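Local coordinates for flagellar biosynthesis protein flhA (Bacillus subtilis, PDB 3MIX) that takes part in the export of flagellar proteins, here as the cytosolic domain of a membrane protein of the type III secretion system, at residues A[283-288]-A[372-377]; A[337-342]-A[360-365]; A[318-323]-A[351-356]. One frame throughout, in Å; residues are numbered along the deposited sequence.

Contact 1: A[283-288]-A[372-377]; sequences LKVVTC and VEVQSI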
ATOM      1  N   LEU A 283       9.919 -18.443 -12.954  1.00 73.79           N
ATOM      2  CA  LEU A 283       9.953 -17.112 -12.375  1.00 71.05           C
ATOM      3  C   LEU A 283      11.391 -16.641 -12.153  1.00 72.35           C
ATOM      4  O   LEU A 283      12.191 -17.336 -11.519  1.00 73.15           O
ATOM      5  CB  LEU A 283       9.174 -17.117 -11.060  1.00 67.78           C
ATOM      6  CG  LEU A 283       9.018 -15.821 -10.267  1.00 64.74           C
ATOM      7  CD1 LEU A 283       8.252 -14.771 -11.061  1.00 63.57           C
ATOM      8  CD2 LEU A 283       8.328 -16.132  -8.953  1.00 61.69           C
ATOM      9  N   LYS A 284      11.702 -15.455 -12.670  1.00 72.40           N
ATOM     10  CA  LYS A 284      13.040 -14.866 -12.549  1.00 74.01           C
ATOM     11  C   LYS A 284      13.219 -14.210 -11.174  1.00 71.38           C
ATOM     12  O   LYS A 284      12.588 -13.194 -10.881  1.00 69.14           O
ATOM     13  CB  LYS A 284      13.291 -13.833 -13.659  1.00 75.74           C
ATOM     14  CG  LYS A 284      12.581 -14.089 -14.997  1.00 77.42           C
ATOM     15  CD  LYS A 284      13.319 -15.079 -15.888  1.00 80.66           C
ATOM     16  CE  LYS A 284      12.751 -15.044 -17.300  1.00 82.87           C
ATOM     17  NZ  LYS A 284      13.404 -16.025 -18.212  1.00 86.02           N
ATOM     18  N   VAL A 285      14.090 -14.788 -10.347  1.00 71.67           N
ATOM     19  CA  VAL A 285      14.221 -14.392  -8.939  1.00 69.08           C
ATOM     20  C   VAL A 285      15.675 -14.242  -8.470  1.00 70.76           C
ATOM     21  O   VAL A 285      16.468 -15.175  -8.583  1.00 73.11           O
ATOM     22  CB  VAL A 285      13.493 -15.411  -8.018  1.00 67.29           C
ATOM     23  CG1 VAL A 285      14.014 -15.336  -6.601  1.00 67.01           C
ATOM     24  CG2 VAL A 285      11.985 -15.182  -8.035  1.00 64.41           C
ATOM     25  N   VAL A 286      16.012 -13.067  -7.938  1.00 69.33           N
ATOM     26  CA  VAL A 286      17.295 -12.858  -7.258  1.00 70.26           C
ATOM     27  C   VAL A 286      17.231 -13.516  -5.880  1.00 68.25           C
ATOM     28  O   VAL A 286      16.240 -13.364  -5.162  1.00 65.29           O
ATOM     29  CB  VAL A 286      17.633 -11.344  -7.095  1.00 70.16           C
ATOM     30  CG1 VAL A 286      18.925 -11.143  -6.318  1.00 71.85           C
ATOM     31  CG2 VAL A 286      17.743 -10.662  -8.444  1.00 72.12           C
ATOM     32  N   THR A 287      18.270 -14.258  -5.515  1.00 69.74           N
ATOM     33  CA  THR A 287      18.356 -14.830  -4.173  1.00 68.22           C
ATOM     34  C   THR A 287      19.363 -14.071  -3.314  1.00 68.59           C
ATOM     35  O   THR A 287      19.973 -13.099  -3.770  1.00 69.40           O
ATOM     36  CB  THR A 287      18.694 -16.341  -4.182  1.00 70.20           C
ATOM     37  OG1 THR A 287      19.780 -16.596  -5.086  1.00 74.02           O
ATOM     38  CG2 THR A 287      17.470 -17.166  -4.580  1.00 68.49           C
ATOM     39  N   CYS A 288      19.508 -14.510  -2.068  1.00 67.53           N
ATOM     40  CA  CYS A 288      20.418 -13.880  -1.124  1.00 68.53           C
ATOM     41  C   CYS A 288      21.511 -14.860  -0.724  1.00 71.61           C
ATOM     42  O   CYS A 288      21.232 -16.037  -0.470  1.00 71.45           O
ATOM     43  CB  CYS A 288      19.666 -13.388   0.121  1.00 65.32           C
ATOM     44  SG  CYS A 288      18.642 -11.905  -0.117  1.00 62.27           S
ATOM     45  N   VAL A 372       6.161 -24.333  -7.930  1.00 64.48           N
ATOM     46  CA  VAL A 372       6.684 -23.171  -8.660  1.00 64.65           C
ATOM     47  C   VAL A 372       8.154 -23.336  -9.064  1.00 67.40           C
ATOM     48  O   VAL A 372       9.003 -23.655  -8.228  1.00 67.79           O
ATOM     49  CB  VAL A 372       6.467 -21.856  -7.853  1.00 61.90           C
ATOM     50  CG1 VAL A 372       7.079 -20.664  -8.562  1.00 62.18           C
ATOM     51  CG2 VAL A 372       4.990 -21.622  -7.637  1.00 59.59           C
ATOM     52  N   GLU A 373       8.434 -23.123 -10.353  1.00 69.34           N
ATOM     53  CA  GLU A 373       9.797 -23.212 -10.890  1.00 72.33           C
ATOM     54  C   GLU A 373      10.539 -21.891 -10.693  1.00 71.46           C
ATOM     55  O   GLU A 373      10.265 -20.904 -11.382  1.00 70.97           O
ATOM     56  CB  GLU A 373       9.798 -23.609 -12.383  1.00 75.09           C
ATOM     57  CG  GLU A 373       9.164 -24.966 -12.693  1.00 77.24           C
ATOM     58  CD  GLU A 373       9.546 -25.524 -14.073  1.00 83.10           C
ATOM     59  OE1 GLU A 373       9.593 -24.750 -15.059  1.00 84.99           O
ATOM     60  OE2 GLU A 373       9.790 -26.749 -14.171  1.00 84.45           O
ATOM     61  N   VAL A 374      11.486 -21.883  -9.755  1.00 71.48           N
ATOM     62  CA  VAL A 374      12.246 -20.672  -9.433  1.00 71.10           C
ATOM     63  C   VAL A 374      13.732 -20.806  -9.740  1.00 74.33           C
ATOM     64  O   VAL A 374      14.355 -21.824  -9.412  1.00 76.17           O
ATOM     65  CB  VAL A 374      12.056 -20.270  -7.959  1.00 68.53           C
ATOM     66  CG1 VAL A 374      13.096 -19.234  -7.536  1.00 69.09           C
ATOM     67  CG2 VAL A 374      10.650 -19.746  -7.743  1.00 65.00           C
ATOM     68  N   GLN A 375      14.287 -19.764 -10.362  1.00 75.04           N
ATOM     69  CA  GLN A 375      15.691 -19.745 -10.761  1.00 78.11           C
ATOM     70  C   GLN A 375      16.362 -18.392 -10.501  1.00 77.54           C
ATOM     71  O   GLN A 375      15.829 -17.343 -10.861  1.00 75.78           O
ATOM     72  CB  GLN A 375      15.829 -20.140 -12.237  1.00 81.18           C
ATOM     73  CG  GLN A 375      17.273 -20.326 -12.708  1.00 85.56           C
ATOM     74  CD  GLN A 375      17.382 -20.768 -14.157  1.00 89.19           C
ATOM     75  OE1 GLN A 375      18.041 -21.766 -14.462  1.00 92.72           O
ATOM     76  NE2 GLN A 375      16.743 -20.024 -15.059  1.00 88.45           N
ATOM     77  N   SER A 376      17.542 -18.443  -9.886  1.00 79.00           N
ATOM     78  CA  SER A 376      18.351 -17.257  -9.617  1.00 79.22           C
ATOM     79  C   SER A 376      19.039 -16.725 -10.872  1.00 82.12           C
ATOM     80  O   SER A 376      19.471 -17.493 -11.738  1.00 85.09           O
ATOM     81  CB  SER A 376      19.401 -17.550  -8.541  1.00 80.60           C
ATOM     82  OG  SER A 376      18.818 -18.108  -7.375  1.00 78.15           O
ATOM     83  N   ILE A 377      19.136 -15.403 -10.947  1.00 81.24           N
ATOM     84  CA  ILE A 377      19.789 -14.702 -12.047  1.00 83.95           C
ATOM     85  C   ILE A 377      20.902 -13.830 -11.470  1.00 84.81           C
ATOM     86  O   ILE A 377      21.879 -13.500 -12.147  1.00 88.25           O
ATOM     87  CB  ILE A 377      18.765 -13.854 -12.852  1.00 82.49           C
ATOM     88  CG1 ILE A 377      17.984 -14.743 -13.823  1.00 83.16           C
ATOM     89  CG2 ILE A 377      19.446 -12.735 -13.644  1.00 85.33           C
ATOM     90  CD1 ILE A 377      16.726 -15.342 -13.245  1.00 80.77           C
TER
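Leu283 and Glu373 begin the pairing of two short parallel strands. Leu283 N gives a hydrogen bond to Glu373 O at 2.9 Å. Further along, Val285 N bonds to Gln375 O at 3.1 Å. The bond between them, from Gln375 N to Leu283 O, is weak at 3.4 Å. Leu283 is paired with Val374, and Lys284 with Gln375. Past this pair the backbone bonding gives way to a close CA-H...O contact, in which Ser376 CA lies 3.0 Å from Val285 O.

The tighter packing is where Val374, on the Leu283 face, meets Val285: Val374 CG1 is 3.9 Å from Val285 CB, and the two valine side chains cross obliquely. CG1 of Val374 stands anti to its backbone N (chi1 166°), which places that methyl against Val285. Leu340 of strand 339-341 touches both valines and Leu368 touches Val374, so this side joins the interior.

The face of Lys284 and Gln375 is looser. Ile377 CD1 rests 3.8 Å from Lys284 CB, while the rest of the lysine chain bends at chi2 (-82°) and departs from the other strand. Gln375 is exposed to solvent, as is Glu373. At the far end the hydroxyls of Thr287 and Ser376 share a hydrogen bond, OG1 to OG, of 2.9 Å.

Gly378 and Val380 continue the pairing along the same edge, through Thr287. On the other edge Val286 bonds to Ile338 and Leu340. The arrangement is that of an inner strand of a parallel beta-sheet, with the 372-380 chain on one edge and strand 339-341 on the other, the latter passing to 362-364 in a beta-alpha-beta unit.

Contact 2: A[337-342]-A[360-365]; sequences AILLCS and LPVLSY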
ATOM      1  N   ALA A 337      11.581  -7.214 -10.850  1.00 69.01           N
ATOM      2  CA  ALA A 337      12.601  -7.664  -9.901  1.00 68.27           C
ATOM      3  C   ALA A 337      11.995  -8.135  -8.572  1.00 64.69           C
ATOM      4  O   ALA A 337      11.326  -7.365  -7.876  1.00 62.31           O
ATOM      5  CB  ALA A 337      13.649  -6.575  -9.679  1.00 69.59           C
ATOM      6  N   ILE A 338      12.225  -9.407  -8.247  1.00 63.71           N
ATOM      7  CA  ILE A 338      11.763 -10.022  -6.999  1.00 60.39           C
ATOM      8  C   ILE A 338      12.968 -10.559  -6.229  1.00 60.91           C
ATOM      9  O   ILE A 338      13.968 -10.905  -6.839  1.00 63.81           O
ATOM     10  CB  ILE A 338      10.729 -11.158  -7.270  1.00 59.52           C
ATOM     11  CG1 ILE A 338       9.379 -10.572  -7.693  1.00 57.77           C
ATOM     12  CG2 ILE A 338      10.526 -12.057  -6.048  1.00 57.73           C
ATOM     13  CD1 ILE A 338       8.986 -10.889  -9.113  1.00 58.95           C
ATOM     14  N   LEU A 339      12.870 -10.624  -4.900  1.00 58.25           N
ATOM     15  CA  LEU A 339      13.941 -11.153  -4.049  1.00 58.48           C
ATOM     16  C   LEU A 339      13.455 -12.281  -3.127  1.00 57.14           C
ATOM     17  O   LEU A 339      12.531 -12.088  -2.351  1.00 54.85           O
ATOM     18  CB  LEU A 339      14.575 -10.024  -3.226  1.00 57.83           C
ATOM     19  CG  LEU A 339      15.776 -10.344  -2.329  1.00 58.63           C
ATOM     20  CD1 LEU A 339      17.001 -10.771  -3.155  1.00 60.57           C
ATOM     21  CD2 LEU A 339      16.123  -9.158  -1.457  1.00 55.69           C
ATOM     22  N   LEU A 340      14.079 -13.457  -3.221  1.00 58.72           N
ATOM     23  CA  LEU A 340      13.767 -14.579  -2.327  1.00 57.83           C
ATOM     24  C   LEU A 340      14.792 -14.717  -1.218  1.00 58.57           C
ATOM     25  O   LEU A 340      15.982 -14.474  -1.431  1.00 61.41           O
ATOM     26  CB  LEU A 340      13.706 -15.906  -3.086  1.00 59.31           C
ATOM     27  CG  LEU A 340      12.387 -16.466  -3.624  1.00 58.81           C
ATOM     28  CD1 LEU A 340      12.648 -17.830  -4.254  1.00 61.26           C
ATOM     29  CD2 LEU A 340      11.299 -16.582  -2.553  1.00 56.49           C
ATOM     30  N   CYS A 341      14.327 -15.116  -0.039  1.00 56.28           N
ATOM     31  CA  CYS A 341      15.193 -15.382   1.099  1.00 56.93           C
ATOM     32  C   CYS A 341      14.472 -16.320   2.042  1.00 55.64           C
ATOM     33  O   CYS A 341      13.310 -16.665   1.805  1.00 53.77           O
ATOM     34  CB  CYS A 341      15.608 -14.089   1.806  1.00 56.63           C
ATOM     35  SG  CYS A 341      14.241 -13.110   2.470  1.00 52.09           S
ATOM     36  N   SER A 342      15.156 -16.748   3.099  1.00 56.88           N
ATOM     37  CA  SER A 342      14.574 -17.704   4.031  1.00 56.42           C
ATOM     38  C   SER A 342      13.598 -16.992   4.945  1.00 53.65           C
ATOM     39  O   SER A 342      13.777 -15.803   5.214  1.00 53.14           O
ATOM     40  CB  SER A 342      15.658 -18.433   4.838  1.00 59.06           C
ATOM     41  OG  SER A 342      16.323 -17.553   5.725  1.00 60.39           O
ATOM     42  N   LEU A 360      10.422  -3.168  -3.975  1.00 50.43           N
ATOM     43  CA  LEU A 360      11.039  -4.437  -4.340  1.00 49.17           C
ATOM     44  C   LEU A 360      10.382  -5.558  -3.521  1.00 45.76           C
ATOM     45  O   LEU A 360      10.562  -5.629  -2.297  1.00 44.60           O
ATOM     46  CB  LEU A 360      12.545  -4.416  -4.079  1.00 51.41           C
ATOM     47  CG  LEU A 360      13.295  -5.692  -4.479  1.00 53.49           C
ATOM     48  CD1 LEU A 360      13.458  -5.782  -5.989  1.00 55.30           C
ATOM     49  CD2 LEU A 360      14.656  -5.784  -3.801  1.00 55.94           C
ATOM     50  N   PRO A 361       9.618  -6.440  -4.189  1.00 43.58           N
ATOM     51  CA  PRO A 361       8.979  -7.520  -3.444  1.00 40.95           C
ATOM     52  C   PRO A 361      10.020  -8.459  -2.850  1.00 41.23           C
ATOM     53  O   PRO A 361      10.888  -8.982  -3.568  1.00 42.84           O
ATOM     54  CB  PRO A 361       8.134  -8.237  -4.499  1.00 40.74           C
ATOM     55  CG  PRO A 361       7.998  -7.256  -5.619  1.00 41.96           C
ATOM     56  CD  PRO A 361       9.273  -6.490  -5.619  1.00 44.32           C
ATOM     57  N   VAL A 362       9.947  -8.625  -1.534  1.00 38.66           N
ATOM     58  CA  VAL A 362      10.819  -9.535  -0.815  1.00 38.52           C
ATOM     59  C   VAL A 362       9.973 -10.706  -0.346  1.00 36.79           C
ATOM     60  O   VAL A 362       9.106 -10.562   0.518  1.00 34.29           O
ATOM     61  CB  VAL A 362      11.525  -8.833   0.365  1.00 38.48           C
ATOM     62  CG1 VAL A 362      12.462  -9.789   1.097  1.00 39.38           C
ATOM     63  CG2 VAL A 362      12.288  -7.636  -0.141  1.00 40.23           C
ATOM     64  N   LEU A 363      10.213 -11.863  -0.946  1.00 37.73           N
ATOM     65  CA  LEU A 363       9.419 -13.048  -0.648  1.00 37.14           C
ATOM     66  C   LEU A 363      10.212 -14.048   0.165  1.00 38.57           C
ATOM     67  O   LEU A 363      11.435 -14.002   0.179  1.00 40.81           O
ATOM     68  CB  LEU A 363       8.921 -13.700  -1.939  1.00 37.26           C
ATOM     69  CG  LEU A 363       8.058 -12.858  -2.883  1.00 36.86           C
ATOM     70  CD1 LEU A 363       7.566 -13.739  -4.030  1.00 36.56           C
ATOM     71  CD2 LEU A 363       6.880 -12.162  -2.147  1.00 31.21           C
ATOM     72  N   SER A 364       9.512 -14.934   0.859  1.00 38.13           N
ATOM     73  CA  SER A 364      10.150 -16.097   1.447  1.00 40.50           C
ATOM     74  C   SER A 364       9.776 -17.372   0.655  1.00 41.78           C
ATOM     75  O   SER A 364       8.743 -17.410  -0.023  1.00 40.21           O
ATOM     76  CB  SER A 364       9.824 -16.213   2.936  1.00 39.05           C
ATOM     77  OG  SER A 364       8.694 -17.022   3.169  1.00 38.49           O
ATOM     78  N   TYR A 365      10.623 -18.397   0.742  1.00 44.79           N
ATOM     79  CA  TYR A 365      10.422 -19.644  -0.006  1.00 47.01           C
ATOM     80  C   TYR A 365       9.075 -20.272   0.297  1.00 45.86           C
ATOM     81  O   TYR A 365       8.455 -20.864  -0.580  1.00 46.20           O
ATOM     82  CB  TYR A 365      11.535 -20.661   0.296  1.00 49.99           C
ATOM     83  CG  TYR A 365      12.936 -20.112   0.170  1.00 53.29           C
ATOM     84  CD1 TYR A 365      13.406 -19.616  -1.046  1.00 56.51           C
ATOM     85  CD2 TYR A 365      13.795 -20.095   1.263  1.00 55.91           C
ATOM     86  CE1 TYR A 365      14.702 -19.103  -1.172  1.00 60.32           C
ATOM     87  CE2 TYR A 365      15.094 -19.591   1.148  1.00 60.53           C
ATOM     88  CZ  TYR A 365      15.538 -19.091  -0.071  1.00 62.18           C
ATOM     89  OH  TYR A 365      16.820 -18.586  -0.185  1.00 66.73           O
TER
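A beta-alpha-beta unit places strand 339-341 beside strand 362-364, with helix 343-353 in the connection. Leu339 is held through both its N and its O. Its N donates to Pro361 O at 2.9 Å, and its O accepts from Leu363 N at 2.7 Å. Cys341 N then bonds to Leu363 O at 3.1 Å. Tyr365 N to Cys341 O is a weak closing bond.

The face of Leu340 and Leu363 is apolar. Leu340 CD2 meets Leu363 CB at 3.8 Å. Ile338 CG2 touches Leu363 CD1 at 4.0 Å. Tyr365 CG stands anti to the carbonyl carbon (chi1 -50°), which starts the ring back toward 337-342. Leu340 CD1 comes to the edge of the Tyr365 ring, 3.7 Å from CD1 of that ring. The backbone carbonyl of Cys341 lies over one ring face, toward the rim. On the face of Leu339 and Cys341, Cys341 SG sits 4.0 Å from Val362 CG1. Helix 343-353 covers this face through Val349, Leu353 and Arg346. Ser342 OG turns to Glu293 for its hydrogen bond. Parallel neighbours with a helix packed on one face are typical of a beta-alpha-beta crossover.

Contact 3: A[318-323]-A[351-356]; sequences SIVRSV and QLLERY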
ATOM      1  N   SER A 318      26.549  -2.055   1.833  1.00 93.41           N
ATOM      2  CA  SER A 318      27.095  -3.177   1.057  1.00 94.40           C
ATOM      3  C   SER A 318      26.012  -4.111   0.520  1.00 90.64           C
ATOM      4  O   SER A 318      26.029  -4.485  -0.651  1.00 91.11           O
ATOM      5  CB  SER A 318      28.113  -3.962   1.891  1.00 97.20           C
ATOM      6  OG  SER A 318      28.440  -5.199   1.281  1.00 99.01           O
ATOM      7  N   ILE A 319      25.073  -4.483   1.385  1.00 86.58           N
ATOM      8  CA  ILE A 319      23.922  -5.278   0.969  1.00 82.63           C
ATOM      9  C   ILE A 319      23.032  -4.464   0.026  1.00 80.12           C
ATOM     10  O   ILE A 319      22.529  -4.990  -0.968  1.00 79.22           O
ATOM     11  CB  ILE A 319      23.124  -5.809   2.173  1.00 79.87           C
ATOM     12  CG1 ILE A 319      24.055  -6.524   3.156  1.00 81.44           C
ATOM     13  CG2 ILE A 319      22.021  -6.760   1.704  1.00 77.71           C
ATOM     14  CD1 ILE A 319      23.445  -6.784   4.522  1.00 78.83           C
ATOM     15  N   VAL A 320      22.879  -3.174   0.319  1.00 78.89           N
ATOM     16  CA  VAL A 320      22.056  -2.279  -0.501  1.00 77.01           C
ATOM     17  C   VAL A 320      22.525  -2.219  -1.957  1.00 79.08           C
ATOM     18  O   VAL A 320      21.702  -2.312  -2.869  1.00 77.86           O
ATOM     19  CB  VAL A 320      21.921  -0.852   0.122  1.00 76.32           C
ATOM     20  CG1 VAL A 320      21.385   0.154  -0.891  1.00 75.86           C
ATOM     21  CG2 VAL A 320      21.012  -0.891   1.348  1.00 72.97           C
ATOM     22  N   ARG A 321      23.833  -2.088  -2.179  1.00 82.41           N
ATOM     23  CA  ARG A 321      24.352  -2.038  -3.548  1.00 84.62           C
ATOM     24  C   ARG A 321      24.301  -3.389  -4.281  1.00 84.69           C
ATOM     25  O   ARG A 321      23.992  -3.421  -5.474  1.00 84.97           O
ATOM     26  CB  ARG A 321      25.746  -1.385  -3.633  1.00 88.98           C
ATOM     27  CG  ARG A 321      26.896  -2.146  -2.983  1.00 92.32           C
ATOM     28  CD  ARG A 321      28.202  -1.816  -3.679  1.00 98.57           C
ATOM     29  NE  ARG A 321      29.377  -2.151  -2.873  1.00102.20           N
ATOM     30  CZ  ARG A 321      30.046  -1.282  -2.118  1.00103.99           C
ATOM     31  NH1 ARG A 321      29.667  -0.008  -2.054  1.00102.63           N
ATOM     32  NH2 ARG A 321      31.103  -1.687  -1.426  1.00107.26           N
ATOM     33  N   SER A 322      24.586  -4.487  -3.575  1.00 84.37           N
ATOM     34  CA  SER A 322      24.477  -5.827  -4.168  1.00 84.59           C
ATOM     35  C   SER A 322      23.075  -5.976  -4.753  1.00 81.52           C
ATOM     36  O   SER A 322      22.924  -6.323  -5.930  1.00 82.19           O
ATOM     37  CB  SER A 322      24.724  -6.941  -3.142  1.00 84.37           C
ATOM     38  OG  SER A 322      25.451  -6.488  -2.017  1.00 84.94           O
ATOM     39  N   VAL A 323      22.066  -5.685  -3.918  1.00 77.87           N
ATOM     40  CA  VAL A 323      20.661  -5.634  -4.313  1.00 74.79           C
ATOM     41  C   VAL A 323      20.449  -4.708  -5.513  1.00 75.88           C
ATOM     42  O   VAL A 323      19.791  -5.089  -6.478  1.00 75.45           O
ATOM     43  CB  VAL A 323      19.747  -5.174  -3.127  1.00 71.45           C
ATOM     44  CG1 VAL A 323      18.375  -4.712  -3.618  1.00 67.92           C
ATOM     45  CG2 VAL A 323      19.602  -6.276  -2.084  1.00 69.64           C
ATOM     46  N   GLN A 351      12.614  -4.660   5.978  1.00 41.39           N
ATOM     47  CA  GLN A 351      12.861  -3.468   6.789  1.00 43.77           C
ATOM     48  C   GLN A 351      14.082  -2.684   6.274  1.00 47.31           C
ATOM     49  O   GLN A 351      14.026  -1.459   6.085  1.00 47.51           O
ATOM     50  CB  GLN A 351      13.119  -3.877   8.237  1.00 44.47           C
ATOM     51  CG  GLN A 351      12.009  -3.581   9.218  1.00 43.98           C
ATOM     52  CD  GLN A 351      12.317  -4.127  10.603  1.00 47.01           C
ATOM     53  OE1 GLN A 351      13.423  -3.946  11.131  1.00 49.50           O
ATOM     54  NE2 GLN A 351      11.342  -4.820  11.194  1.00 46.17           N
ATOM     55  N   LEU A 352      15.176  -3.414   6.056  1.00 50.56           N
ATOM     56  CA  LEU A 352      16.430  -2.858   5.572  1.00 54.54           C
ATOM     57  C   LEU A 352      16.314  -2.183   4.208  1.00 55.62           C
ATOM     58  O   LEU A 352      16.835  -1.083   4.017  1.00 57.09           O
ATOM     59  CB  LEU A 352      17.493  -3.959   5.533  1.00 56.97           C
ATOM     60  CG  LEU A 352      18.893  -3.665   5.007  1.00 60.36           C
ATOM     61  CD1 LEU A 352      19.500  -2.450   5.696  1.00 62.12           C
ATOM     62  CD2 LEU A 352      19.767  -4.896   5.192  1.00 62.93           C
ATOM     63  N   LEU A 353      15.639  -2.833   3.265  1.00 55.78           N
ATOM     64  CA  LEU A 353      15.565  -2.311   1.898  1.00 57.53           C
ATOM     65  C   LEU A 353      14.499  -1.246   1.694  1.00 56.86           C
ATOM     66  O   LEU A 353      14.444  -0.627   0.626  1.00 57.24           O
ATOM     67  CB  LEU A 353      15.379  -3.443   0.884  1.00 57.20           C
ATOM     68  CG  LEU A 353      16.595  -4.346   0.666  1.00 60.19           C
ATOM     69  CD1 LEU A 353      16.248  -5.501  -0.250  1.00 58.73           C
ATOM     70  CD2 LEU A 353      17.806  -3.557   0.135  1.00 62.27           C
ATOM     71  N   GLU A 354      13.673  -1.034   2.724  1.00 56.83           N
ATOM     72  CA  GLU A 354      12.467  -0.202   2.627  1.00 56.85           C
ATOM     73  C   GLU A 354      12.753   1.211   2.122  1.00 58.71           C
ATOM     74  O   GLU A 354      12.100   1.679   1.186  1.00 58.55           O
ATOM     75  CB  GLU A 354      11.740  -0.136   3.978  1.00 55.43           C
ATOM     76  CG  GLU A 354      10.378   0.573   3.929  1.00 55.09           C
ATOM     77  CD  GLU A 354      10.084   1.401   5.180  1.00 56.60           C
ATOM     78  OE1 GLU A 354      10.995   1.581   6.020  1.00 57.98           O
ATOM     79  OE2 GLU A 354       8.938   1.885   5.315  1.00 55.61           O
ATOM     80  N   ARG A 355      13.726   1.878   2.734  1.00 61.51           N
ATOM     81  CA  ARG A 355      14.057   3.255   2.374  1.00 63.91           C
ATOM     82  C   ARG A 355      14.781   3.354   1.028  1.00 66.33           C
ATOM     83  O   ARG A 355      14.731   4.393   0.363  1.00 67.24           O
ATOM     84  CB  ARG A 355      14.896   3.902   3.477  1.00 65.52           C
ATOM     85  CG  ARG A 355      14.960   5.418   3.407  1.00 67.67           C
ATOM     86  CD  ARG A 355      15.598   6.009   4.657  1.00 71.61           C
ATOM     87  NE  ARG A 355      14.694   5.953   5.808  1.00 71.44           N
ATOM     88  CZ  ARG A 355      14.879   6.605   6.955  1.00 72.49           C
ATOM     89  NH1 ARG A 355      15.945   7.383   7.127  1.00 74.93           N
ATOM     90  NH2 ARG A 355      13.988   6.481   7.931  1.00 71.10           N
ATOM     91  N   TYR A 356      15.444   2.269   0.632  1.00 67.83           N
ATOM     92  CA  TYR A 356      16.255   2.244  -0.588  1.00 70.34           C
ATOM     93  C   TYR A 356      15.444   1.857  -1.823  1.00 69.43           C
ATOM     94  O   TYR A 356      15.516   2.536  -2.854  1.00 70.58           O
ATOM     95  CB  TYR A 356      17.468   1.338  -0.394  1.00 72.65           C
ATOM     96  CG  TYR A 356      18.290   1.747   0.805  1.00 74.70           C
ATOM     97  CD1 TYR A 356      19.226   2.778   0.713  1.00 77.69           C
ATOM     98  CD2 TYR A 356      18.112   1.127   2.043  1.00 74.14           C
ATOM     99  CE1 TYR A 356      19.972   3.168   1.816  1.00 79.62           C
ATOM    100  CE2 TYR A 356      18.859   1.510   3.155  1.00 75.46           C
ATOM    101  CZ  TYR A 356      19.784   2.530   3.034  1.00 78.43           C
ATOM    102  OH  TYR A 356      20.529   2.916   4.129  1.00 80.64           O
TER
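The Tyr356 ring receives Val320 on one face, and the backbone Leu352 O lies in plane at its edge. Val320 CG2 is 3.7 Å from the ring centroid and 14° off the ring normal, a CH-pi contact over the centre. The valine and tyrosine side chains cross at about a right angle. CG1 of Val320 reaches the same ring nearer its root, 3.8 Å from Tyr356 CD1. It stands anti to the backbone N (chi1 165°), and CG2 lies beside that N, so both methyls meet the ring. An alanine in place of Val320 would probably leave the ring face without its two methyl partners, open a gap toward Leu353 and let the ring turn more readily.

Deeper in, Val323 and Leu353 reach toward each other tip to tip. Val323 CG2 is 3.9 Å from Leu353 CD1, and CD2 of the leucine also touches both valine methyls. Leu353 CD2 comes within 4.3 Å of Val320 CG2 as well. Separately, Ile319 CD1 meets Leu352 CD2 at 4.2 Å, their side chains at about a right angle.

Ile319, Val320 and Val323 thus form the touching side of helix 313-332. Val380 of strand 379-380 packs on Ile319 and Val323, and Leu360 packs on Val323 and Leu353. Tyr356 is exposed at the outer margin, where it also touches Glu317.

No hydrogen bond joins the two segments. Their hold on each other rests on methyl groups and one ring face, so it depends on shape and on burial from water more than on directed bonds.

The three contacts lie on the same side of the chain's centre. Contacts 1 and 2 have centres 9 Å apart and touch directly. Val286 O is 2.9 Å from Leu340 N, and Val286 N is 3.2 Å from Ile338 O, both probable hydrogen bonds. They link strand 283-288 to strand 339-341. Contacts 2 and 3 are 13 Å apart between centres and meet through apolar groups, with Leu339 CD2 3.9 Å from Leu353 CD1. Contacts 1 and 3 do not touch; their nearest atoms are about 6 Å apart. Along the chain, contacts 2 and 3 both fall within the loop closed by contact 1, and their own segments alternate.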